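Long-range contacts in carboxyvinyl-carboxyphosphonate phosphorylmutase (Bacillus anthracis, PDB 4IQD), which is a TIM-barrel protein of the phosphoenolpyruvate phosphomutase family and binds pyruvic acid at several sites: residues A[42-46]-A[84-90]; A[55-60]-A[76-81]; A[120-126]-A[161-167]; A[141-147]-A[180-184]. All coordinates share one frame; numbering follows the deposited sequence.

Contact 1: residues A[42-46]-A[84-90]; sequences ALVAR and LVRATDL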
loop_
_atom_site.group_PDB
_atom_site.type_symbol
_atom_site.label_atom_id
_atom_site.label_comp_id
_atom_site.label_asym_id
_atom_site.label_seq_id
_atom_site.Cartn_x
_atom_site.Cartn_y
_atom_site.Cartn_z
ATOM N N ALA A 42 8.160 -3.672 2.873
ATOM C CA ALA A 42 9.576 -3.342 2.961
ATOM C C ALA A 42 10.144 -3.688 4.337
ATOM O O ALA A 42 11.248 -4.219 4.450
ATOM C CB ALA A 42 9.786 -1.869 2.654
ATOM N N LEU A 43 9.376 -3.391 5.378
ATOM C CA LEU A 43 9.797 -3.662 6.745
ATOM C C LEU A 43 9.867 -5.156 7.044
ATOM O O LEU A 43 10.769 -5.615 7.741
ATOM C CB LEU A 43 8.854 -2.969 7.730
ATOM C CG LEU A 43 8.958 -1.442 7.748
ATOM C CD1 LEU A 43 7.754 -0.814 8.443
ATOM C CD2 LEU A 43 10.255 -1.013 8.420
ATOM N N VAL A 44 8.909 -5.912 6.521
ATOM C CA VAL A 44 8.882 -7.356 6.731
ATOM C C VAL A 44 10.050 -8.037 6.029
ATOM O O VAL A 44 10.647 -8.971 6.563
ATOM C CB VAL A 44 7.573 -7.978 6.228
ATOM C CG1 VAL A 44 7.562 -9.465 6.507
ATOM C CG2 VAL A 44 6.394 -7.319 6.891
ATOM N N ALA A 45 10.371 -7.561 4.831
ATOM C CA ALA A 45 11.481 -8.107 4.068
ATOM C C ALA A 45 12.792 -7.930 4.820
ATOM O O ALA A 45 13.565 -8.876 4.964
ATOM C CB ALA A 45 11.558 -7.447 2.700
ATOM N N ARG A 46 13.027 -6.710 5.297
ATOM C CA ARG A 46 14.219 -6.386 6.070
ATOM C C ARG A 46 14.328 -7.322 7.262
ATOM O O ARG A 46 15.353 -7.966 7.468
ATOM C CB ARG A 46 14.159 -4.930 6.545
ATOM C CG ARG A 46 15.439 -4.403 7.198
ATOM C CD ARG A 46 15.378 -4.431 8.724
ATOM N NE ARG A 46 14.318 -3.583 9.268
ATOM C CZ ARG A 46 14.447 -2.280 9.501
ATOM N NH1 ARG A 46 15.589 -1.667 9.226
ATOM N NH2 ARG A 46 13.433 -1.590 10.001
ATOM N N LEU A 84 9.971 3.432 0.804
ATOM C CA LEU A 84 10.757 2.226 1.004
ATOM C C LEU A 84 12.057 2.521 1.736
ATOM O O LEU A 84 12.342 1.912 2.758
ATOM C CB LEU A 84 11.028 1.526 -0.328
ATOM C CG LEU A 84 10.011 0.458 -0.737
ATOM C CD1 LEU A 84 8.603 1.020 -0.823
ATOM C CD2 LEU A 84 10.412 -0.202 -2.050
ATOM N N VAL A 85 12.835 3.462 1.215
ATOM C CA VAL A 85 14.101 3.825 1.837
ATOM C C VAL A 85 13.898 4.412 3.235
ATOM O O VAL A 85 14.574 4.014 4.183
ATOM C CB VAL A 85 14.890 4.823 0.968
ATOM C CG1 VAL A 85 16.234 5.139 1.612
ATOM C CG2 VAL A 85 15.089 4.263 -0.430
ATOM N N ARG A 86 12.955 5.346 3.351
ATOM C CA ARG A 86 12.640 6.003 4.620
ATOM C C ARG A 86 12.345 4.991 5.712
ATOM O O ARG A 86 12.557 5.251 6.896
ATOM C CB ARG A 86 11.416 6.912 4.470
ATOM C CG ARG A 86 11.653 8.235 3.753
ATOM C CD ARG A 86 10.338 9.000 3.604
ATOM N NE ARG A 86 10.524 10.371 3.133
ATOM C CZ ARG A 86 9.546 11.267 3.032
ATOM N NH1 ARG A 86 9.805 12.493 2.598
ATOM N NH2 ARG A 86 8.306 10.941 3.367
ATOM N N ALA A 87 11.851 3.831 5.306
ATOM C CA ALA A 87 11.389 2.845 6.263
ATOM C C ALA A 87 12.453 1.834 6.665
ATOM O O ALA A 87 12.433 1.326 7.781
ATOM C CB ALA A 87 10.160 2.125 5.719
ATOM N N THR A 88 13.389 1.557 5.762
ATOM C CA THR A 88 14.283 0.421 5.936
ATOM C C THR A 88 15.761 0.783 5.937
ATOM O O THR A 88 16.566 0.108 6.584
ATOM C CB THR A 88 14.060 -0.613 4.825
ATOM O OG1 THR A 88 14.356 -0.015 3.557
ATOM C CG2 THR A 88 12.617 -1.087 4.827
ATOM N N ASP A 89 16.108 1.836 5.203
ATOM C CA ASP A 89 17.510 2.208 4.957
ATOM C C ASP A 89 18.235 1.113 4.166
ATOM O O ASP A 89 19.423 0.857 4.374
ATOM C CB ASP A 89 18.254 2.545 6.260
ATOM C CG ASP A 89 19.554 3.283 6.020
ATOM O OD1 ASP A 89 19.521 4.348 5.369
ATOM O OD2 ASP A 89 20.608 2.792 6.477
ATOM N N LEU A 90 17.501 0.466 3.265
ATOM C CA LEU A 90 18.068 -0.550 2.384
ATOM C C LEU A 90 18.192 -0.040 0.957
ATOM O O LEU A 90 17.406 0.805 0.532
ATOM C CB LEU A 90 17.197 -1.806 2.379
ATOM C CG LEU A 90 17.321 -2.751 3.568
ATOM C CD1 LEU A 90 16.435 -3.958 3.345
ATOM C CD2 LEU A 90 18.766 -3.163 3.756
#

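Contact 2: residues A[55-60]-A[76-81]; sequences LSGAAY and EVAERA. With PYR (pyruvic acid), chain F; PYR (pyruvic acid), chain C.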
loop_
_atom_site.group_PDB
_atom_site.type_symbol
_atom_site.label_atom_id
_atom_site.label_comp_id
_atom_site.label_asym_id
_atom_site.label_seq_id
_atom_site.Cartn_x
_atom_site.Cartn_y
_atom_site.Cartn_z
ATOM N N LEU A 55 11.255 -2.252 -6.309
ATOM C CA LEU A 55 9.972 -1.627 -6.572
ATOM C C LEU A 55 9.590 -1.856 -8.027
ATOM O O LEU A 55 10.170 -1.259 -8.930
ATOM C CB LEU A 55 10.025 -0.135 -6.267
ATOM C CG LEU A 55 8.691 0.596 -6.398
ATOM C CD1 LEU A 55 7.667 0.011 -5.438
ATOM C CD2 LEU A 55 8.872 2.085 -6.158
ATOM N N SER A 56 8.622 -2.738 -8.250
ATOM C CA SER A 56 8.191 -3.073 -9.603
ATOM C C SER A 56 6.999 -2.231 -10.024
ATOM O O SER A 56 6.107 -1.963 -9.221
ATOM C CB SER A 56 7.828 -4.553 -9.696
ATOM O OG SER A 56 6.441 -4.726 -9.924
ATOM N N GLY A 57 6.983 -1.821 -11.286
ATOM C CA GLY A 57 5.876 -1.044 -11.812
ATOM C C GLY A 57 4.592 -1.836 -11.703
ATOM O O GLY A 57 3.532 -1.292 -11.393
ATOM N N ALA A 58 4.704 -3.137 -11.945
ATOM C CA ALA A 58 3.565 -4.040 -11.894
ATOM C C ALA A 58 2.890 -3.995 -10.531
ATOM O O ALA A 58 1.699 -3.708 -10.428
ATOM C CB ALA A 58 4.003 -5.456 -12.218
ATOM N N ALA A 59 3.664 -4.274 -9.489
ATOM C CA ALA A 59 3.131 -4.306 -8.133
ATOM C C ALA A 59 2.655 -2.932 -7.687
ATOM O O ALA A 59 1.623 -2.809 -7.022
ATOM C CB ALA A 59 4.167 -4.845 -7.171
ATOM N N TYR A 60 3.410 -1.901 -8.053
ATOM C CA TYR A 60 3.056 -0.545 -7.666
ATOM C C TYR A 60 1.694 -0.174 -8.213
ATOM O O TYR A 60 0.789 0.175 -7.463
ATOM C CB TYR A 60 4.084 0.468 -8.160
ATOM C CG TYR A 60 3.690 1.887 -7.826
ATOM C CD1 TYR A 60 3.517 2.278 -6.505
ATOM C CD2 TYR A 60 3.478 2.830 -8.822
ATOM C CE1 TYR A 60 3.150 3.568 -6.183
ATOM C CE2 TYR A 60 3.113 4.127 -8.511
ATOM C CZ TYR A 60 2.951 4.491 -7.186
ATOM O OH TYR A 60 2.585 5.779 -6.856
ATOM N N GLU A 76 5.126 9.893 -8.834
ATOM C CA GLU A 76 4.445 8.898 -8.014
ATOM C C GLU A 76 5.382 7.766 -7.627
ATOM O O GLU A 76 5.431 7.354 -6.469
ATOM C CB GLU A 76 3.247 8.321 -8.767
ATOM C CG GLU A 76 2.104 9.297 -8.961
ATOM C CD GLU A 76 1.054 8.780 -9.921
ATOM O OE1 GLU A 76 1.435 8.251 -10.983
ATOM O OE2 GLU A 76 -0.150 8.898 -9.614
ATOM N N VAL A 77 6.118 7.259 -8.610
ATOM C CA VAL A 77 7.034 6.149 -8.389
ATOM C C VAL A 77 8.159 6.553 -7.442
ATOM O O VAL A 77 8.572 5.772 -6.583
ATOM C CB VAL A 77 7.628 5.646 -9.715
ATOM C CG1 VAL A 77 8.546 4.461 -9.475
ATOM C CG2 VAL A 77 6.513 5.273 -10.678
ATOM N N ALA A 78 8.636 7.784 -7.590
ATOM C CA ALA A 78 9.714 8.294 -6.754
ATOM C C ALA A 78 9.272 8.495 -5.303
ATOM O O ALA A 78 10.085 8.417 -4.383
ATOM C CB ALA A 78 10.264 9.588 -7.333
ATOM N N GLU A 79 7.983 8.751 -5.098
ATOM C CA GLU A 79 7.455 8.924 -3.747
ATOM C C GLU A 79 7.267 7.598 -3.018
ATOM O O GLU A 79 7.568 7.488 -1.836
ATOM C CB GLU A 79 6.138 9.695 -3.764
ATOM C CG GLU A 79 6.286 11.178 -3.491
ATOM C CD GLU A 79 5.066 11.766 -2.811
ATOM O OE1 GLU A 79 5.233 12.701 -2.000
ATOM O OE2 GLU A 79 3.942 11.290 -3.081
ATOM N N ARG A 80 6.756 6.593 -3.717
ATOM C CA ARG A 80 6.620 5.275 -3.114
ATOM C C ARG A 80 8.005 4.713 -2.812
ATOM O O ARG A 80 8.197 4.019 -1.818
ATOM C CB ARG A 80 5.833 4.333 -4.026
ATOM C CG ARG A 80 5.577 2.942 -3.449
ATOM C CD ARG A 80 4.822 2.978 -2.120
ATOM N NE ARG A 80 3.513 3.620 -2.218
ATOM C CZ ARG A 80 2.392 2.997 -2.573
ATOM N NH1 ARG A 80 2.414 1.709 -2.880
ATOM N NH2 ARG A 80 1.249 3.666 -2.630
ATOM N N ALA A 81 8.971 5.032 -3.667
ATOM C CA ALA A 81 10.346 4.597 -3.458
ATOM C C ALA A 81 10.923 5.276 -2.229
ATOM O O ALA A 81 11.713 4.684 -1.494
ATOM C CB ALA A 81 11.193 4.900 -4.683
HETATM C C PYR F . 1.563 7.568 -1.554
HETATM O O PYR F . 1.263 8.808 -1.854
HETATM O OXT PYR F . 0.612 6.712 -1.268
HETATM C CA PYR F . 2.892 7.162 -1.548
HETATM O O3 PYR F . 3.200 5.915 -1.799
HETATM C CB PYR F . 3.974 8.156 -1.251
HETATM C C PYR C . 7.906 -6.542 -13.173
HETATM O O PYR C . 7.252 -6.556 -12.040
HETATM O OXT PYR C . 8.773 -5.586 -13.402
HETATM C CA PYR C . 7.659 -7.538 -14.120
HETATM O O3 PYR C . 8.225 -7.493 -15.300
HETATM C CB PYR C . 6.744 -8.679 -13.785
#

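Contact 3: residues A[120-126]-A[161-167]; sequences AVQIEDQ and YIVARTD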
loop_
_atom_site.group_PDB
_atom_site.type_symbol
_atom_site.label_atom_id
_atom_site.label_comp_id
_atom_site.label_asym_id
_atom_site.label_seq_id
_atom_site.Cartn_x
_atom_site.Cartn_y
_atom_site.Cartn_z
ATOM N N ALA A 120 19.486 2.165 -7.094
ATOM C CA ALA A 120 19.604 1.704 -8.478
ATOM C C ALA A 120 18.285 1.817 -9.235
ATOM O O ALA A 120 17.215 1.815 -8.634
ATOM C CB ALA A 120 20.099 0.268 -8.515
ATOM N N VAL A 121 18.369 1.908 -10.559
ATOM C CA VAL A 121 17.178 1.971 -11.399
ATOM C C VAL A 121 17.255 0.993 -12.561
ATOM O O VAL A 121 18.333 0.725 -13.092
ATOM C CB VAL A 121 16.940 3.386 -11.964
ATOM C CG1 VAL A 121 16.484 4.334 -10.860
ATOM C CG2 VAL A 121 18.194 3.908 -12.660
ATOM N N GLN A 122 16.097 0.468 -12.946
ATOM C CA GLN A 122 15.998 -0.449 -14.072
ATOM C C GLN A 122 15.271 0.210 -15.226
ATOM O O GLN A 122 14.109 0.587 -15.103
ATOM C CB GLN A 122 15.257 -1.718 -13.672
ATOM C CG GLN A 122 14.837 -2.569 -14.854
ATOM C CD GLN A 122 13.718 -3.529 -14.512
ATOM O OE1 GLN A 122 13.788 -4.258 -13.524
ATOM N NE2 GLN A 122 12.672 -3.530 -15.328
ATOM N N ILE A 123 15.963 0.335 -16.350
ATOM C CA ILE A 123 15.396 0.952 -17.537
ATOM C C ILE A 123 15.401 -0.066 -18.674
ATOM O O ILE A 123 16.306 -0.894 -18.766
ATOM C CB ILE A 123 16.176 2.229 -17.924
ATOM C CG1 ILE A 123 15.465 2.997 -19.037
ATOM C CG2 ILE A 123 17.602 1.901 -18.329
ATOM C CD1 ILE A 123 16.220 4.227 -19.477
ATOM N N GLU A 124 14.380 -0.017 -19.525
ATOM C CA GLU A 124 14.190 -1.042 -20.547
ATOM C C GLU A 124 14.138 -0.487 -21.967
ATOM O O GLU A 124 13.879 0.698 -22.175
ATOM C CB GLU A 124 12.921 -1.844 -20.257
ATOM C CG GLU A 124 11.633 -1.052 -20.382
ATOM C CD GLU A 124 10.448 -1.770 -19.762
ATOM O OE1 GLU A 124 9.313 -1.589 -20.250
ATOM O OE2 GLU A 124 10.650 -2.514 -18.780
ATOM N N ASP A 125 14.382 -1.363 -22.940
ATOM C CA ASP A 125 14.374 -0.977 -24.350
ATOM C C ASP A 125 13.024 -1.195 -25.027
ATOM O O ASP A 125 12.909 -1.079 -26.243
ATOM C CB ASP A 125 15.486 -1.686 -25.135
ATOM C CG ASP A 125 15.416 -3.204 -25.037
ATOM O OD1 ASP A 125 14.470 -3.738 -24.424
ATOM O OD2 ASP A 125 16.318 -3.867 -25.593
ATOM N N GLN A 126 12.006 -1.513 -24.236
ATOM C CA GLN A 126 10.652 -1.603 -24.758
ATOM C C GLN A 126 10.251 -0.245 -25.296
ATOM O O GLN A 126 10.731 0.782 -24.822
ATOM C CB GLN A 126 9.678 -2.042 -23.666
ATOM C CG GLN A 126 9.529 -3.547 -23.528
ATOM C CD GLN A 126 8.347 -4.086 -24.310
ATOM O OE1 GLN A 126 7.542 -3.323 -24.846
ATOM N NE2 GLN A 126 8.232 -5.407 -24.375
ATOM N N TYR A 161 23.326 3.398 -9.700
ATOM C CA TYR A 161 23.634 2.102 -10.288
ATOM C C TYR A 161 22.573 1.799 -11.331
ATOM O O TYR A 161 21.383 1.949 -11.071
ATOM C CB TYR A 161 23.630 1.036 -9.194
ATOM C CG TYR A 161 24.236 -0.297 -9.574
ATOM C CD1 TYR A 161 25.591 -0.547 -9.381
ATOM C CD2 TYR A 161 23.449 -1.316 -10.089
ATOM C CE1 TYR A 161 26.147 -1.769 -9.709
ATOM C CE2 TYR A 161 23.994 -2.542 -10.418
ATOM C CZ TYR A 161 25.343 -2.762 -10.228
ATOM O OH TYR A 161 25.886 -3.982 -10.554
ATOM N N ILE A 162 22.995 1.394 -12.522
ATOM C CA ILE A 162 22.042 1.187 -13.600
ATOM C C ILE A 162 21.913 -0.263 -14.011
ATOM O O ILE A 162 22.892 -0.901 -14.397
ATOM C CB ILE A 162 22.423 1.965 -14.856
ATOM C CG1 ILE A 162 22.603 3.446 -14.541
ATOM C CG2 ILE A 162 21.359 1.771 -15.916
ATOM C CD1 ILE A 162 23.046 4.255 -15.731
ATOM N N VAL A 163 20.691 -0.775 -13.939
ATOM C CA VAL A 163 20.380 -2.075 -14.504
ATOM C C VAL A 163 19.586 -1.867 -15.788
ATOM O O VAL A 163 18.585 -1.156 -15.793
ATOM C CB VAL A 163 19.567 -2.939 -13.522
ATOM C CG1 VAL A 163 19.114 -4.224 -14.192
ATOM C CG2 VAL A 163 20.388 -3.238 -12.276
ATOM N N ALA A 164 20.047 -2.471 -16.880
ATOM C CA ALA A 164 19.372 -2.324 -18.165
ATOM C C ALA A 164 18.616 -3.590 -18.560
ATOM O O ALA A 164 19.192 -4.676 -18.624
ATOM C CB ALA A 164 20.367 -1.936 -19.249
ATOM N N ARG A 165 17.324 -3.444 -18.825
ATOM C CA ARG A 165 16.502 -4.573 -19.234
ATOM C C ARG A 165 16.345 -4.614 -20.744
ATOM O O ARG A 165 16.133 -3.586 -21.382
ATOM C CB ARG A 165 15.121 -4.498 -18.588
ATOM C CG ARG A 165 14.209 -5.640 -18.996
ATOM C CD ARG A 165 12.755 -5.306 -18.748
ATOM N NE ARG A 165 11.881 -6.420 -19.088
ATOM C CZ ARG A 165 10.990 -6.945 -18.257
ATOM N NH1 ARG A 165 10.848 -6.449 -17.036
ATOM N NH2 ARG A 165 10.233 -7.960 -18.648
ATOM N N THR A 166 16.449 -5.805 -21.320
ATOM C CA THR A 166 16.199 -5.962 -22.745
ATOM C C THR A 166 15.221 -7.105 -23.008
ATOM O O THR A 166 15.347 -8.189 -22.440
ATOM C CB THR A 166 17.511 -6.143 -23.549
ATOM O OG1 THR A 166 17.205 -6.337 -24.934
ATOM C CG2 THR A 166 18.313 -7.329 -23.034
ATOM N N ASP A 167 14.227 -6.847 -23.850
ATOM C CA ASP A 167 13.256 -7.871 -24.218
ATOM C C ASP A 167 13.551 -8.426 -25.603
ATOM O O ASP A 167 12.666 -8.966 -26.262
ATOM C CB ASP A 167 11.833 -7.307 -24.179
ATOM C CG ASP A 167 11.303 -7.156 -22.768
ATOM O OD1 ASP A 167 10.572 -8.055 -22.308
ATOM O OD2 ASP A 167 11.616 -6.137 -22.118
#

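Contact 4: residues A[141-147]-A[180-184]; sequences VTTEELV and RANAY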
loop_
_atom_site.group_PDB
_atom_site.type_symbol
_atom_site.label_atom_id
_atom_site.label_comp_id
_atom_site.label_asym_id
_atom_site.label_seq_id
_atom_site.Cartn_x
_atom_site.Cartn_y
_atom_site.Cartn_z
ATOM N N VAL A 141 12.656 -0.151 -28.909
ATOM C CA VAL A 141 13.318 1.013 -29.470
ATOM C C VAL A 141 14.649 0.569 -30.040
ATOM O O VAL A 141 15.102 -0.546 -29.779
ATOM C CB VAL A 141 13.583 2.088 -28.408
ATOM C CG1 VAL A 141 12.285 2.520 -27.752
ATOM C CG2 VAL A 141 14.577 1.580 -27.370
ATOM N N THR A 142 15.277 1.437 -30.822
ATOM C CA THR A 142 16.580 1.122 -31.376
ATOM C C THR A 142 17.583 1.012 -30.246
ATOM O O THR A 142 17.361 1.529 -29.150
ATOM C CB THR A 142 17.058 2.197 -32.353
ATOM O OG1 THR A 142 17.116 3.460 -31.680
ATOM C CG2 THR A 142 16.112 2.298 -33.530
ATOM N N THR A 143 18.682 0.323 -30.516
ATOM C CA THR A 143 19.739 0.174 -29.534
ATOM C C THR A 143 20.256 1.541 -29.101
ATOM O O THR A 143 20.456 1.783 -27.913
ATOM C CB THR A 143 20.894 -0.670 -30.088
ATOM O OG1 THR A 143 20.386 -1.934 -30.531
ATOM C CG2 THR A 143 21.943 -0.901 -29.018
ATOM N N GLU A 144 20.448 2.431 -30.070
ATOM C CA GLU A 144 20.918 3.788 -29.806
ATOM C C GLU A 144 19.958 4.533 -28.896
ATOM O O GLU A 144 20.370 5.319 -28.042
ATOM C CB GLU A 144 21.063 4.565 -31.114
ATOM C CG GLU A 144 21.245 6.064 -30.924
ATOM C CD GLU A 144 21.153 6.837 -32.223
ATOM O OE1 GLU A 144 20.089 6.781 -32.877
ATOM O OE2 GLU A 144 22.147 7.497 -32.592
ATOM N N GLU A 145 18.672 4.272 -29.087
ATOM C CA GLU A 145 17.633 4.958 -28.343
ATOM C C GLU A 145 17.794 4.759 -26.838
ATOM O O GLU A 145 17.657 5.707 -26.068
ATOM C CB GLU A 145 16.258 4.489 -28.814
ATOM C CG GLU A 145 15.244 5.605 -28.983
ATOM C CD GLU A 145 14.068 5.198 -29.855
ATOM O OE1 GLU A 145 14.297 4.556 -30.907
ATOM O OE2 GLU A 145 12.917 5.515 -29.483
ATOM N N LEU A 146 18.100 3.535 -26.419
ATOM C CA LEU A 146 18.352 3.274 -25.005
ATOM C C LEU A 146 19.741 3.753 -24.608
ATOM O O LEU A 146 19.944 4.234 -23.495
ATOM C CB LEU A 146 18.198 1.790 -24.661
ATOM C CG LEU A 146 18.295 1.534 -23.151
ATOM C CD1 LEU A 146 17.269 2.375 -22.407
ATOM C CD2 LEU A 146 18.138 0.070 -22.790
ATOM N N VAL A 147 20.688 3.615 -25.528
ATOM C CA VAL A 147 22.066 4.027 -25.297
ATOM C C VAL A 147 22.132 5.481 -24.857
ATOM O O VAL A 147 22.798 5.814 -23.879
ATOM C CB VAL A 147 22.928 3.818 -26.561
ATOM C CG1 VAL A 147 24.138 4.747 -26.566
ATOM C CG2 VAL A 147 23.361 2.362 -26.669
ATOM N N ARG A 180 22.745 -5.997 -28.119
ATOM C CA ARG A 180 22.106 -4.884 -27.427
ATOM C C ARG A 180 22.702 -4.721 -26.041
ATOM O O ARG A 180 23.120 -3.631 -25.667
ATOM C CB ARG A 180 20.599 -5.107 -27.302
ATOM C CG ARG A 180 19.794 -4.795 -28.548
ATOM C CD ARG A 180 18.312 -4.788 -28.215
ATOM N NE ARG A 180 17.473 -4.402 -29.342
ATOM C CZ ARG A 180 17.055 -3.161 -29.578
ATOM N NH1 ARG A 180 17.404 -2.172 -28.772
ATOM N NH2 ARG A 180 16.289 -2.909 -30.629
ATOM N N ALA A 181 22.761 -5.826 -25.304
ATOM C CA ALA A 181 23.271 -5.839 -23.937
ATOM C C ALA A 181 24.654 -5.210 -23.806
ATOM O O ALA A 181 24.857 -4.319 -22.986
ATOM C CB ALA A 181 23.286 -7.263 -23.393
ATOM N N ASN A 182 25.598 -5.669 -24.619
ATOM C CA ASN A 182 26.963 -5.157 -24.562
ATOM C C ASN A 182 27.055 -3.679 -24.921
ATOM O O ASN A 182 27.977 -2.984 -24.496
ATOM C CB ASN A 182 27.890 -5.978 -25.459
ATOM C CG ASN A 182 28.214 -7.340 -24.876
ATOM O OD1 ASN A 182 28.331 -7.499 -23.661
ATOM N ND2 ASN A 182 28.362 -8.335 -25.745
ATOM N N ALA A 183 26.096 -3.204 -25.708
ATOM C CA ALA A 183 26.042 -1.795 -26.068
ATOM C C ALA A 183 25.605 -0.975 -24.868
ATOM O O ALA A 183 26.194 0.060 -24.561
ATOM C CB ALA A 183 25.088 -1.580 -27.222
ATOM N N TYR A 184 24.569 -1.454 -24.191
ATOM C CA TYR A 184 24.030 -0.775 -23.026
ATOM C C TYR A 184 25.083 -0.712 -21.925
ATOM O O TYR A 184 25.159 0.264 -21.181
ATOM C CB TYR A 184 22.790 -1.504 -22.511
ATOM C CG TYR A 184 21.656 -1.632 -23.509
ATOM C CD1 TYR A 184 21.536 -0.763 -24.587
ATOM C CD2 TYR A 184 20.697 -2.625 -23.361
ATOM C CE1 TYR A 184 20.491 -0.889 -25.492
ATOM C CE2 TYR A 184 19.654 -2.758 -24.258
ATOM C CZ TYR A 184 19.553 -1.890 -25.320
ATOM O OH TYR A 184 18.511 -2.030 -26.207
#

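Contact 1: residues A[42-46]-A[84-90]
A42 and T88 meet at the heart of this helix-on-helix contact, where the axes of 42-46 and 84-88 come within 9.6 Å at a crossing angle of -45°. The packing is apolar. The methyl CB of A42 lies 3.7 Å from CG2 of T88 and also reaches CG of L84, and alanine is small enough here to let the backbones draw near. L43 touches through one branch, CD2, which sits 4.1 Å from CB of A87 and rests against the A87 carbonyl. The aliphatic part of R46 runs across L90, its CG 4.0 Å from CD1.

Polar groups contribute little across the interface. R46, bent at chi2 and chi3, folds its guanidinium back so that CA of T88 lies over one face; NH1 approaches T88 O, but the angle is too poor for a hydrogen bond.

Within 84-90 the helix end is tied off by T88. In one of its two conformers OG1 stands between its backbone N and carbonyl carbon (chi1 62°), from where it reaches L84 O at 2.9 Å and accepts from L90 N at 3.2 Å, completing an ST turn; in the other conformer this link may differ.

A42, T88 and L90 also lie on L53 of strand 53-55, while L43 packs on G65 of the second subunit. Two helices side by side over a barrel strand are the outer layer expected of a TIM barrel.

Contact 2: residues A[55-60]-A[76-81]
The Y60 ring and the R80 guanidinium meet nearly at right angles, their planes 79° apart. CE1 of Y60 stands 3.7 Å above the guanidinium plane, over its centre, so the ring presents its rim to a guanidinium face, while NE of R80 lies in the plane of the ring at its edge. At the edge of the guanidinium, near its plane, lies O3 of the chain F pyruvic acid.

This packing joins two parts of the TIM barrel: the turn from strand 53-55 into helix 57-63, and helix 74-88. CG of Y60 is anti to the backbone N (chi1 177°), which carries the long ring toward helix 74-88. There CE1 is 3.5 Å from CB of R80 and CE2 packs on CG2 of V77. Beside it, the forked end of L55 packs against the helix: CD2 touches CB of A81 at 3.9 Å and CG1 of V77, and CD1 lies on the aliphatic CG of R80.

R80 suits a place between ring and ligand because its chain packs while its head bonds. NE points at O3 of the chain F ligand, though the modelled separation is too short to be trusted, and NH2 adds weak bonds to the same ligand. NH1 is held by H37 O. E79, R80 and D83 form this pocket, and NH2 of R80 of the second subunit also hydrogen-bonds pyruvic acid.

At the other end, S56 is the N-cap of helix 57-63. Its OG accepts from A59 N at 2.8 Å, almost straight at 177°, and donates to O of the chain C pyruvic acid at 2.9 Å.

Contact 3: residues A[120-126]-A[161-167]
Strands 120-124 and 161-166 are the two strands of a beta-alpha-beta crossover, linked through helix 143-156, and they lie next to each other in the parallel sheet of the TIM barrel. A120 pairs with Y161, Q122 with V163 and E124 with R165, all with side chains on one face; V121, I162, I123 and A164 point to the other. On that second face the branched chains suit helix packing: I123 rests on L146, and I162 on I153.

The backbone ladder uses V121 N to Y161 O, V163 N to V121 O, I123 N to V163 O, R165 N to I123 O and D125 N to R165 O. Its shortest rung, R165 N to I123 O, is 2.7 Å with an N-H...O angle of 173°.

R165 belongs to a pyruvic acid pocket, where NH1 makes a weak hydrogen bond to the ligand's O3; its chain runs extended alongside E124. OE2 of E124 is 3.5 Å from CD of R165 but well out of the guanidinium plane, so only charge attraction is likely there. Instead, NE forms a salt bridge with OD2 of D167 at 3.1 Å, and NH2 pairs with E195. Q122 places NE2 at the guanidinium edge, while its OE1 is bonded to Y54.

Just after strand 120-124, D125 ties its carboxylate to the end of the neighbouring strand: OD1 uses its syn lone pair for D167 N at 3.2 Å, and OD2 accepts from OG1 of T166 at 2.7 Å.

Contact 4: residues A[141-147]-A[180-184]
The carbonyl oxygen of V141 is gripped by the two terminal nitrogens of R180: NH2 donates at 2.8 Å and NH1, more weakly, at 3.0 Å. An arginine suits the place because its fork can hold one oxygen and still turn an N-H elsewhere. NH1 bonds OH of Y184, one helical turn on, at 2.8 Å and close to the guanidinium plane. OG1 of T143 lies over one face of that group, toward the rim, and makes no hydrogen bond to it.

The Y184 ring is sandwiched. CD2 of L146 stands over its centre, 3.5 Å from the centroid in a CH-pi contact, and R180 O lies over the opposite face toward the rim. T143 O meets the ring edge in plane. The methyl groups T143 CG2 and A183 CB touch at 3.7 Å, letting the helices run side by side at 26°.

T142 opens helix 143-156 with a capping box: its OG1 accepts from E145 N at 3.1 Å, while OE1 of E145 takes T142 N and OG1.

OH of Y184 also bonds D125. The carbonyl and the phenol hydroxyl thus satisfy N-H groups of a buried arginine, while D125 and E172, each in a long, weak ion pair, probably offset its charge.

In the fold
All four contacts lie in one TIM-barrel domain. Contacts 1 and 2 come first along the chain, contact 2 falling between the two segments of contact 1; both use helix 74-88, their centres are 14 Å apart, and L84 packs on L55. Contacts 3 and 4 follow, with alternating segments and centres 10 Å apart, so that strand 120-124, helix 143-156, strand 161-166 and helix 174-187 interlock; D125 O and V141 N make a probable hydrogen bond between them. Contacts 1 and 4 pack outer helices on opposite sides of the chain's centre, about 33 Å between centres. Contacts 2 and 3, centres about 15 Å apart, bring S56 and R165, from different strand ends, into one pyruvic acid pocket.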